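Local coordinates for protein ORF 37 (Human herpesvirus 8 type M, PDB 3POV) that processes branched and non-linear viral DNA as a magnesium-binding nuclease with endonuclease and exonuclease activity on double- and single-stranded substrates, at residues 16-21 / 74-79; 212-217 / 386-391; 291-296 / 309-314; 410-415 / 433-438. All coordinates share one frame; numbering follows the deposited sequence.

The four contacts are spread across the chain. Contact 1 joins the N-terminal region to helix 63-80, with its nearest atom about 28 Å from the bound DNA. Contact 2 ties the 212-217 turn to the end of helix 374-388; its centre lies about 28 Å from that of contact 1 and about 37 Å from that of contact 4. Contacts 3 and 4 share the large mixed sheet, their nearest atoms about 7 Å apart. Contact 3 comes within about 4 Å of the DNA at its nearest atom. Contact 4 is nearest the active site, the Phe411 side chain lying about 8 Å from a bound magnesium ion.

Contact 1 (16-21 / 74-79); sequences DYLVDT and SKVGEF
Asp16 meets Lys75 through its backbone, not its acid: Lys75 NZ donates a 2.9 Å hydrogen bond to Asp16 O, coming in tilted 32° from the carbonyl plane. Lys75 reaches it with CG anti to its own backbone N (chi1 -168°) and one bend at chi2, after which the chain runs straight to the ammonium. The Asp16 carboxylate stands off, OD2 5.2 Å from Lys75 NZ, so any attraction there is long-range. A lysine suits this place because its buried, probably charged tip takes several oxygens: Ser14 O also accepts from it, and Asp11 O does so weakly.

Two residues on, Leu18 turns its CB toward helix 63-80 and lies alongside Val76, both side chains pointing the same way. Leu18 CD1 is 3.5 Å from Val76 CG1, and Leu18 CB sits 3.9 Å from Lys75 O. Leucine fits here as a branched, purely apolar side chain against a helix surface lined by Val76 and the methylenes of Lys75. Val19 makes the looser end of the contact, its CG2 4.4 Å from Phe79 CB, more exposed than Leu18.

The packing is plain structural work: the short, weakly bonded helix about 18-21 leans on the kinked last turns of helix 63-80, while Leu34 of helix 29-34 touches Leu18 and Gln30 of the same helix touches Phe79.

Contact 2 (212-217 / 386-391); sequences SPQNGI and VEEYIG
The carboxylate of Glu388, in the last turn of helix 374-388, and the ring of Tyr389 just after it are two flat groups that meet the 212-217 turn, which links antiparallel strands 210-211 and 218-220 as a beta-hairpin. Pro213 CD approaches Tyr389 CE2 obliquely, at 3.8 Å. Beyond the ring, Tyr389 OH is hydrogen-bonded to Gln211 O, so the phenol serves both as an apolar wall and as a polar tip.

The carboxylate does more of the gripping. Ser212 OG lies about equally near its two oxygens, 2.9 Å from both Glu388 OE1 and Glu388 OE2, and its proton could go to either. The backbone supplies a second donor, Gln214 N, 3.2 Å from Glu388 OE2 and nearly in line with that C-O bond. Glutamate suits the spot because its chain, extended beyond CG, carries the acid from the helix end to the turn, while its CB packs 3.9 Å from Pro213 CG. Proline suits the turn as a rigid apolar ring between acid and phenol.

Within the hairpin, Gly216 N bonds to Ser212 O, and the positive phi of Gly216 (58°) is easily taken up without a side chain. Helix 114-126 backs the turn through Arg117, whose NE bonds Pro213 O. Asn215 forms an Asx turn, its OD1 accepting in the carbonyl plane, on a lone pair, from Ile217 N at 2.9 Å.

Contact 3 (291-296 / 309-314); sequences VEYVGL and YDQEWE
Tyr293 is tightly wedged against 309-314. Glu314 CB stands over the centre of its ring, 3.7 Å from the centroid and only 6° off the normal, a CH-pi contact. The Glu314 chain then runs on over the ring, its carboxylate stacked nearly parallel, 5° between the planes. With CG anti to the backbone N (chi1 167°), the ring reaches the 3-10 turn of 311-313, where Gln311 CA packs against CE1 and Gln311 CG comes 3.2 Å from Tyr293 OH. Tyrosine suits the place because its flat ring offers one face to Glu314 and the other to Gly295 N, while its edge takes Asp310 O, 3.5 Å from CE1.

The rest is looser. Asp310 and Gln311 are exposed, and a lighter patch has Val294 CB 4.0 Å from Tyr309 CE1, the two side chains running side by side. Inward, Trp313 is buried and its NE1 bonds Asn366 OD1.

Glu292 merely packs near a DNA phosphate; its OE2 is salt-bridged to Lys320 NZ and hydrogen-bonded to Ser301 OG. Strand 291-293, parallel to 306-308, is the outermost strand on this side of the mixed sheet in a nuclease of the PD-(D/E)XK superfamily.

Contact 4 (410-415 / 433-438); sequences FFRKRG and VEIPTL
Phe410 O is the acceptor at the core of this strand pairing: Thr437 N reaches it at 2.7 Å, nearly along the C=O axis, and Leu438 N adds a weaker bond. Thr437 and Leu438 thus both face Phe410, a classic beta bulge. Beyond it the ladder resumes, with Arg412 N to Ile435 O at 2.8 Å and Ile435 N to Arg412 O at 2.9 Å.

Phe410, Leu438, Arg412 and Ile435 share one face of the sheet. There Phe410 CB packs 3.7 Å from Leu438 CB, and Ile435 CD1 lies over the Arg412 guanidinium, 3.9 Å from NH2. Arginine suits position 412 by combining a long apolar chain, its CG 3.6 Å from Thr437 CG2, with a charged end that salt-bridges Asp418. On the other face are Phe411, its ring edge at Glu434 O, and Pro436, which lacks an N-H but needs none in a non-hydrogen-bonded pair. Arg414 NE bonds Val433 O at 3.0 Å; its extended chain carries NE to the carbonyl, with Ile435 CD1 over one face of the guanidinium.

Farther out, Asp430 O takes Arg414 NH2. Phe411 also touches Cys185 of helix 181-197 and Cys249 of strand 243-250, which carries the magnesium ligands Glu246 and Ile247: the pairing forms part of the central sheet of the PD-(D/E)XK core.

Contact 1 (16-21 / 74-79)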
# COMPACT_ATOMS: atom_id res chain seq x y z
N ASP A 16 -32.70 -4.23 5.72
CA ASP A 16 -32.49 -3.05 6.56
C ASP A 16 -31.60 -2.06 5.83
O ASP A 16 -30.63 -2.45 5.17
CB ASP A 16 -31.85 -3.45 7.89
CG ASP A 16 -32.65 -4.50 8.63
OD1 ASP A 16 -33.74 -4.87 8.15
OD2 ASP A 16 -32.18 -4.97 9.69
N TYR A 17 -31.92 -0.78 5.96
CA TYR A 17 -31.16 0.26 5.28
C TYR A 17 -29.99 0.74 6.13
O TYR A 17 -30.19 1.23 7.24
CB TYR A 17 -32.06 1.43 4.90
CG TYR A 17 -33.25 1.01 4.07
CD1 TYR A 17 -33.11 0.72 2.72
CD2 TYR A 17 -34.51 0.91 4.63
CE1 TYR A 17 -34.19 0.34 1.95
CE2 TYR A 17 -35.60 0.53 3.87
CZ TYR A 17 -35.44 0.25 2.53
OH TYR A 17 -36.52 -0.13 1.78
N LEU A 18 -28.78 0.58 5.61
CA LEU A 18 -27.60 1.09 6.28
C LEU A 18 -27.80 2.55 6.64
O LEU A 18 -27.70 2.93 7.80
CB LEU A 18 -26.36 0.95 5.40
CG LEU A 18 -25.26 -0.00 5.88
CD1 LEU A 18 -23.92 0.43 5.34
CD2 LEU A 18 -25.22 -0.06 7.40
N VAL A 19 -28.10 3.36 5.63
CA VAL A 19 -28.27 4.80 5.82
C VAL A 19 -29.08 5.11 7.07
O VAL A 19 -28.80 6.09 7.77
CB VAL A 19 -28.95 5.44 4.59
CG1 VAL A 19 -28.63 6.93 4.54
CG2 VAL A 19 -28.50 4.76 3.31
N ASP A 20 -30.08 4.28 7.36
CA ASP A 20 -30.93 4.47 8.53
C ASP A 20 -30.12 4.34 9.82
O ASP A 20 -30.48 4.90 10.85
CB ASP A 20 -32.09 3.48 8.53
CG ASP A 20 -33.24 3.94 7.67
OD1 ASP A 20 -34.16 3.14 7.42
OD2 ASP A 20 -33.23 5.12 7.26
N THR A 21 -29.02 3.60 9.74
CA THR A 21 -28.15 3.39 10.89
C THR A 21 -26.88 4.27 10.91
O THR A 21 -26.27 4.42 11.97
CB THR A 21 -27.78 1.89 11.09
OG1 THR A 21 -26.85 1.48 10.08
CG2 THR A 21 -29.02 1.03 11.02
N SER A 74 -24.50 -4.34 -2.30
CA SER A 74 -25.95 -4.33 -2.28
C SER A 74 -26.37 -3.62 -1.00
O SER A 74 -27.35 -2.86 -0.97
CB SER A 74 -26.49 -5.75 -2.32
OG SER A 74 -27.88 -5.76 -2.59
N LYS A 75 -25.61 -3.86 0.06
CA LYS A 75 -25.88 -3.29 1.37
C LYS A 75 -25.48 -1.82 1.45
O LYS A 75 -26.20 -1.00 2.02
CB LYS A 75 -25.14 -4.09 2.44
CG LYS A 75 -25.57 -3.78 3.86
CD LYS A 75 -26.98 -4.28 4.13
CE LYS A 75 -27.43 -3.89 5.52
NZ LYS A 75 -28.75 -4.50 5.86
N VAL A 76 -24.33 -1.47 0.87
CA VAL A 76 -23.78 -0.13 1.02
C VAL A 76 -23.79 0.67 -0.28
O VAL A 76 -23.24 1.77 -0.34
CB VAL A 76 -22.33 -0.18 1.54
CG1 VAL A 76 -22.23 -1.12 2.73
CG2 VAL A 76 -21.39 -0.61 0.44
N GLY A 77 -24.40 0.13 -1.32
CA GLY A 77 -24.48 0.83 -2.59
C GLY A 77 -25.04 2.23 -2.43
O GLY A 77 -24.41 3.21 -2.84
N GLU A 78 -26.21 2.33 -1.82
CA GLU A 78 -26.91 3.60 -1.67
C GLU A 78 -26.13 4.61 -0.84
O GLU A 78 -26.14 5.81 -1.13
CB GLU A 78 -28.29 3.38 -1.04
N PHE A 79 -25.47 4.13 0.21
CA PHE A 79 -24.73 5.00 1.11
C PHE A 79 -23.58 5.72 0.42
O PHE A 79 -23.44 6.93 0.55
CB PHE A 79 -24.21 4.22 2.31
CG PHE A 79 -23.34 5.03 3.23
CD1 PHE A 79 -23.90 5.89 4.16
CD2 PHE A 79 -21.96 4.95 3.14
CE1 PHE A 79 -23.10 6.64 5.00
CE2 PHE A 79 -21.15 5.70 3.98
CZ PHE A 79 -21.72 6.55 4.91

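Contact 2 (212-217 / 386-391)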
# COMPACT_ATOMS: atom_id res chain seq x y z
N SER A 212 -7.59 -8.25 -6.00
CA SER A 212 -7.13 -9.14 -7.05
C SER A 212 -8.33 -9.75 -7.77
O SER A 212 -9.13 -10.45 -7.16
CB SER A 212 -6.27 -10.26 -6.46
OG SER A 212 -5.77 -11.09 -7.49
N PRO A 213 -8.47 -9.46 -9.06
CA PRO A 213 -9.58 -10.07 -9.79
C PRO A 213 -9.36 -11.56 -10.03
O PRO A 213 -10.31 -12.28 -10.26
CB PRO A 213 -9.60 -9.29 -11.12
CG PRO A 213 -8.19 -8.81 -11.28
CD PRO A 213 -7.68 -8.53 -9.90
N GLN A 214 -8.11 -12.01 -9.95
CA GLN A 214 -7.78 -13.41 -10.24
C GLN A 214 -7.93 -14.37 -9.06
O GLN A 214 -8.19 -15.55 -9.26
CB GLN A 214 -6.39 -13.53 -10.86
CG GLN A 214 -6.34 -13.11 -12.33
CD GLN A 214 -7.38 -13.83 -13.19
OE1 GLN A 214 -7.17 -14.97 -13.61
NE2 GLN A 214 -8.50 -13.17 -13.44
N ASN A 215 -7.76 -13.87 -7.83
CA ASN A 215 -7.88 -14.75 -6.66
C ASN A 215 -8.69 -14.18 -5.50
O ASN A 215 -9.14 -14.91 -4.62
CB ASN A 215 -6.50 -15.18 -6.17
CG ASN A 215 -5.57 -14.01 -5.92
OD1 ASN A 215 -5.79 -13.19 -5.03
ND2 ASN A 215 -4.50 -13.93 -6.71
N GLY A 216 -8.86 -12.86 -5.51
CA GLY A 216 -9.57 -12.19 -4.43
C GLY A 216 -8.99 -12.39 -3.04
O GLY A 216 -9.71 -12.24 -2.05
N ILE A 217 -7.70 -12.72 -2.95
CA ILE A 217 -7.08 -12.86 -1.64
C ILE A 217 -6.00 -11.80 -1.37
O ILE A 217 -5.57 -11.62 -0.23
CB ILE A 217 -6.51 -14.28 -1.39
CG1 ILE A 217 -5.16 -14.46 -2.08
CG2 ILE A 217 -7.51 -15.34 -1.84
CD1 ILE A 217 -4.49 -15.77 -1.74
N VAL A 386 -1.25 -4.34 -10.03
CA VAL A 386 -1.36 -3.41 -11.15
C VAL A 386 -1.26 -4.18 -12.46
O VAL A 386 -1.86 -3.79 -13.46
CB VAL A 386 -0.27 -2.30 -11.07
CG1 VAL A 386 -0.15 -1.57 -12.40
CG2 VAL A 386 -0.60 -1.32 -9.96
N GLU A 387 -0.49 -5.27 -12.46
CA GLU A 387 -0.38 -6.15 -13.62
C GLU A 387 -1.74 -6.71 -14.02
O GLU A 387 -2.11 -6.68 -15.19
CB GLU A 387 0.57 -7.31 -13.33
CG GLU A 387 2.03 -6.95 -13.21
CD GLU A 387 2.93 -8.17 -13.27
OE1 GLU A 387 3.77 -8.34 -12.37
OE2 GLU A 387 2.78 -8.97 -14.22
N GLU A 388 -2.47 -7.24 -13.04
CA GLU A 388 -3.78 -7.82 -13.30
C GLU A 388 -4.75 -6.79 -13.86
O GLU A 388 -5.59 -7.11 -14.70
CB GLU A 388 -4.37 -8.43 -12.03
CG GLU A 388 -3.51 -9.51 -11.39
CD GLU A 388 -4.17 -10.10 -10.16
OE1 GLU A 388 -3.62 -9.95 -9.05
OE2 GLU A 388 -5.25 -10.70 -10.29
N TYR A 389 -4.64 -5.56 -13.38
CA TYR A 389 -5.53 -4.50 -13.82
C TYR A 389 -5.13 -3.96 -15.19
O TYR A 389 -5.80 -3.08 -15.74
CB TYR A 389 -5.55 -3.36 -12.80
CG TYR A 389 -6.45 -3.61 -11.61
CD1 TYR A 389 -7.59 -2.84 -11.41
CD2 TYR A 389 -6.16 -4.60 -10.68
CE1 TYR A 389 -8.41 -3.05 -10.32
CE2 TYR A 389 -6.98 -4.82 -9.58
CZ TYR A 389 -8.11 -4.03 -9.41
OH TYR A 389 -8.94 -4.24 -8.33
N ILE A 390 -4.04 -4.50 -15.73
CA ILE A 390 -3.54 -4.07 -17.04
C ILE A 390 -3.69 -5.18 -18.07
O ILE A 390 -3.97 -4.91 -19.24
CB ILE A 390 -2.06 -3.66 -16.97
CG1 ILE A 390 -1.89 -2.36 -16.17
CG2 ILE A 390 -1.50 -3.48 -18.37
CD1 ILE A 390 -0.45 -1.94 -16.00
N GLY A 391 -3.48 -6.42 -17.64
CA GLY A 391 -3.58 -7.56 -18.53
C GLY A 391 -5.01 -8.05 -18.68
O GLY A 391 -5.40 -9.07 -18.12

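Contact 3 (291-296 / 309-314)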
# COMPACT_ATOMS: atom_id res chain seq x y z
N VAL A 291 20.05 4.18 6.35
CA VAL A 291 20.92 3.55 5.37
C VAL A 291 21.89 2.59 6.05
O VAL A 291 22.50 2.92 7.06
CB VAL A 291 21.74 4.59 4.59
CG1 VAL A 291 22.71 3.91 3.64
CG2 VAL A 291 20.83 5.55 3.85
N GLU A 292 22.03 1.40 5.48
CA GLU A 292 22.93 0.39 6.02
C GLU A 292 23.93 -0.05 4.97
O GLU A 292 23.56 -0.28 3.82
CB GLU A 292 22.14 -0.82 6.52
CG GLU A 292 23.00 -1.96 7.02
CD GLU A 292 22.18 -3.20 7.35
OE1 GLU A 292 21.63 -3.81 6.41
OE2 GLU A 292 22.09 -3.57 8.54
N TYR A 293 25.19 -0.16 5.36
CA TYR A 293 26.22 -0.65 4.46
C TYR A 293 26.24 -2.18 4.43
O TYR A 293 26.40 -2.83 5.46
CB TYR A 293 27.61 -0.13 4.85
CG TYR A 293 28.73 -0.86 4.14
CD1 TYR A 293 29.10 -0.50 2.85
CD2 TYR A 293 29.39 -1.92 4.75
CE1 TYR A 293 30.12 -1.17 2.19
CE2 TYR A 293 30.41 -2.59 4.10
CZ TYR A 293 30.77 -2.21 2.82
OH TYR A 293 31.78 -2.87 2.17
N VAL A 294 26.05 -2.74 3.24
CA VAL A 294 26.04 -4.19 3.08
C VAL A 294 27.21 -4.62 2.21
O VAL A 294 27.21 -4.39 1.00
CB VAL A 294 24.72 -4.66 2.43
CG1 VAL A 294 24.67 -6.17 2.38
CG2 VAL A 294 23.53 -4.11 3.21
N GLY A 295 28.21 -5.25 2.83
CA GLY A 295 29.40 -5.68 2.12
C GLY A 295 29.18 -6.90 1.24
O GLY A 295 28.05 -7.34 1.05
N LEU A 296 30.27 -7.44 0.71
CA LEU A 296 30.19 -8.60 -0.17
C LEU A 296 29.85 -9.88 0.58
O LEU A 296 30.48 -10.22 1.58
CB LEU A 296 31.49 -8.80 -0.95
CG LEU A 296 31.62 -7.98 -2.24
CD1 LEU A 296 32.73 -8.57 -3.11
CD2 LEU A 296 30.30 -7.97 -2.99
N TYR A 309 26.01 -0.64 -1.22
CA TYR A 309 26.91 -1.76 -1.48
C TYR A 309 28.35 -1.29 -1.68
O TYR A 309 29.28 -2.09 -1.59
CB TYR A 309 26.43 -2.58 -2.68
CG TYR A 309 25.06 -3.16 -2.48
CD1 TYR A 309 24.85 -4.21 -1.60
CD2 TYR A 309 23.95 -2.64 -3.15
CE1 TYR A 309 23.60 -4.74 -1.39
CE2 TYR A 309 22.69 -3.16 -2.95
CZ TYR A 309 22.52 -4.21 -2.07
OH TYR A 309 21.27 -4.73 -1.86
N ASP A 310 28.52 -0.00 -1.94
CA ASP A 310 29.85 0.55 -2.17
C ASP A 310 30.50 0.92 -0.84
O ASP A 310 29.90 1.59 -0.00
CB ASP A 310 29.76 1.77 -3.09
CG ASP A 310 31.11 2.19 -3.64
OD1 ASP A 310 32.10 1.48 -3.37
OD2 ASP A 310 31.18 3.22 -4.33
N GLN A 311 31.74 0.47 -0.66
CA GLN A 311 32.44 0.64 0.61
C GLN A 311 32.56 2.10 1.04
O GLN A 311 32.78 2.39 2.22
CB GLN A 311 33.81 -0.02 0.55
CG GLN A 311 34.18 -0.77 1.80
CD GLN A 311 35.49 -0.32 2.39
OE1 GLN A 311 35.59 0.79 2.93
NE2 GLN A 311 36.51 -1.16 2.27
N GLU A 312 32.41 3.02 0.10
CA GLU A 312 32.42 4.45 0.40
C GLU A 312 31.30 4.81 1.37
O GLU A 312 31.30 5.90 1.96
CB GLU A 312 32.26 5.26 -0.88
CG GLU A 312 31.08 4.85 -1.73
CD GLU A 312 30.67 5.91 -2.72
OE1 GLU A 312 30.83 7.11 -2.41
OE2 GLU A 312 30.18 5.55 -3.81
N TRP A 313 30.36 3.90 1.55
CA TRP A 313 29.25 4.16 2.45
C TRP A 313 29.46 3.50 3.81
O TRP A 313 28.66 3.70 4.74
CB TRP A 313 27.94 3.72 1.81
CG TRP A 313 27.45 4.67 0.76
CD1 TRP A 313 27.68 4.60 -0.58
CD2 TRP A 313 26.66 5.84 0.98
NE1 TRP A 313 27.06 5.65 -1.21
CE2 TRP A 313 26.43 6.43 -0.27
CE3 TRP A 313 26.12 6.44 2.12
CZ2 TRP A 313 25.69 7.59 -0.42
CZ3 TRP A 313 25.38 7.59 1.97
CH2 TRP A 313 25.17 8.16 0.71
N GLU A 314 30.54 2.73 3.94
CA GLU A 314 30.91 2.16 5.23
C GLU A 314 31.46 3.22 6.18
O GLU A 314 32.20 4.11 5.77
CB GLU A 314 31.93 1.04 5.06
CG GLU A 314 32.30 0.37 6.36
CD GLU A 314 33.33 -0.72 6.17
OE1 GLU A 314 33.88 -0.81 5.05
OE2 GLU A 314 33.58 -1.49 7.12

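Contact 4 (410-415 / 433-438)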
# COMPACT_ATOMS: atom_id res chain seq x y z
N PHE A 410 11.66 13.21 4.39
CA PHE A 410 12.26 13.37 5.72
C PHE A 410 11.77 14.67 6.35
O PHE A 410 11.90 15.75 5.77
CB PHE A 410 13.79 13.33 5.63
CG PHE A 410 14.33 11.99 5.23
CD1 PHE A 410 14.90 11.14 6.16
CD2 PHE A 410 14.23 11.55 3.91
CE1 PHE A 410 15.38 9.89 5.80
CE2 PHE A 410 14.71 10.30 3.54
CZ PHE A 410 15.29 9.47 4.48
N PHE A 411 11.19 14.57 7.54
CA PHE A 411 10.54 15.70 8.20
C PHE A 411 11.26 16.14 9.47
O PHE A 411 11.98 15.36 10.08
CB PHE A 411 9.09 15.33 8.55
CG PHE A 411 8.19 15.19 7.36
CD1 PHE A 411 7.38 16.25 6.97
CD2 PHE A 411 8.14 14.00 6.64
CE1 PHE A 411 6.54 16.13 5.87
CE2 PHE A 411 7.30 13.88 5.54
CZ PHE A 411 6.50 14.94 5.16
N ARG A 412 11.06 17.40 9.85
CA ARG A 412 11.52 17.91 11.15
C ARG A 412 10.40 18.73 11.80
O ARG A 412 9.56 19.29 11.10
CB ARG A 412 12.79 18.78 11.01
CG ARG A 412 12.57 20.10 10.26
CD ARG A 412 13.82 20.99 10.24
NE ARG A 412 13.65 22.16 9.39
CZ ARG A 412 13.05 23.29 9.77
NH1 ARG A 412 12.58 23.41 11.01
NH2 ARG A 412 12.93 24.30 8.92
N LYS A 413 10.39 18.77 13.13
CA LYS A 413 9.39 19.57 13.83
C LYS A 413 9.62 21.05 13.54
O LYS A 413 10.76 21.48 13.42
CB LYS A 413 9.44 19.31 15.33
CG LYS A 413 9.17 17.87 15.72
CD LYS A 413 9.13 17.70 17.23
CE LYS A 413 8.90 16.25 17.62
NZ LYS A 413 10.02 15.37 17.17
N ARG A 414 8.53 21.81 13.42
CA ARG A 414 8.62 23.25 13.21
C ARG A 414 9.31 23.94 14.40
O ARG A 414 9.13 23.56 15.55
CB ARG A 414 7.24 23.86 13.02
CG ARG A 414 6.52 23.44 11.74
CD ARG A 414 5.18 24.15 11.62
NE ARG A 414 4.48 23.82 10.38
CZ ARG A 414 4.45 24.60 9.30
NH1 ARG A 414 5.08 25.77 9.30
NH2 ARG A 414 3.78 24.22 8.22
N GLY A 415 10.11 24.95 14.09
CA GLY A 415 10.75 25.77 15.11
C GLY A 415 10.05 27.10 15.25
O GLY A 415 9.20 27.47 14.44
N VAL A 433 1.34 20.60 10.03
CA VAL A 433 2.17 19.47 9.65
C VAL A 433 3.66 19.81 9.73
O VAL A 433 4.06 20.96 9.58
CB VAL A 433 1.81 18.91 8.25
CG1 VAL A 433 2.30 19.85 7.15
CG2 VAL A 433 2.41 17.52 8.05
N GLU A 434 4.49 18.79 9.97
CA GLU A 434 5.92 18.98 10.08
C GLU A 434 6.52 19.49 8.77
O GLU A 434 5.85 19.54 7.75
CB GLU A 434 6.62 17.70 10.53
CG GLU A 434 6.12 17.20 11.88
CD GLU A 434 7.01 16.13 12.47
OE1 GLU A 434 6.53 15.36 13.33
OE2 GLU A 434 8.20 16.06 12.09
N ILE A 435 7.79 19.88 8.83
CA ILE A 435 8.46 20.47 7.68
C ILE A 435 9.35 19.45 6.99
O ILE A 435 10.17 18.80 7.65
CB ILE A 435 9.28 21.72 8.08
CG1 ILE A 435 8.35 22.84 8.57
CG2 ILE A 435 10.14 22.21 6.91
CD1 ILE A 435 9.06 24.08 8.99
N PRO A 436 9.19 19.31 5.67
CA PRO A 436 10.00 18.39 4.87
C PRO A 436 11.36 19.00 4.55
O PRO A 436 11.44 20.13 4.06
CB PRO A 436 9.17 18.24 3.59
CG PRO A 436 8.46 19.54 3.46
CD PRO A 436 8.15 19.97 4.87
N THR A 437 12.42 18.25 4.82
CA THR A 437 13.78 18.71 4.59
C THR A 437 14.41 17.97 3.40
O THR A 437 15.16 18.56 2.61
CB THR A 437 14.65 18.50 5.84
OG1 THR A 437 14.80 17.10 6.10
CG2 THR A 437 14.00 19.17 7.06
N LEU A 438 14.08 16.69 3.27
CA LEU A 438 14.63 15.85 2.22
C LEU A 438 13.55 15.05 1.50
O LEU A 438 12.54 14.68 2.10
CB LEU A 438 15.62 14.85 2.81
CG LEU A 438 17.13 15.07 2.74
CD1 LEU A 438 17.82 13.78 3.15
CD2 LEU A 438 17.57 15.50 1.35
O HOH W 1 14.65 16.07 8.61
O HOH W 2 8.71 13.43 15.09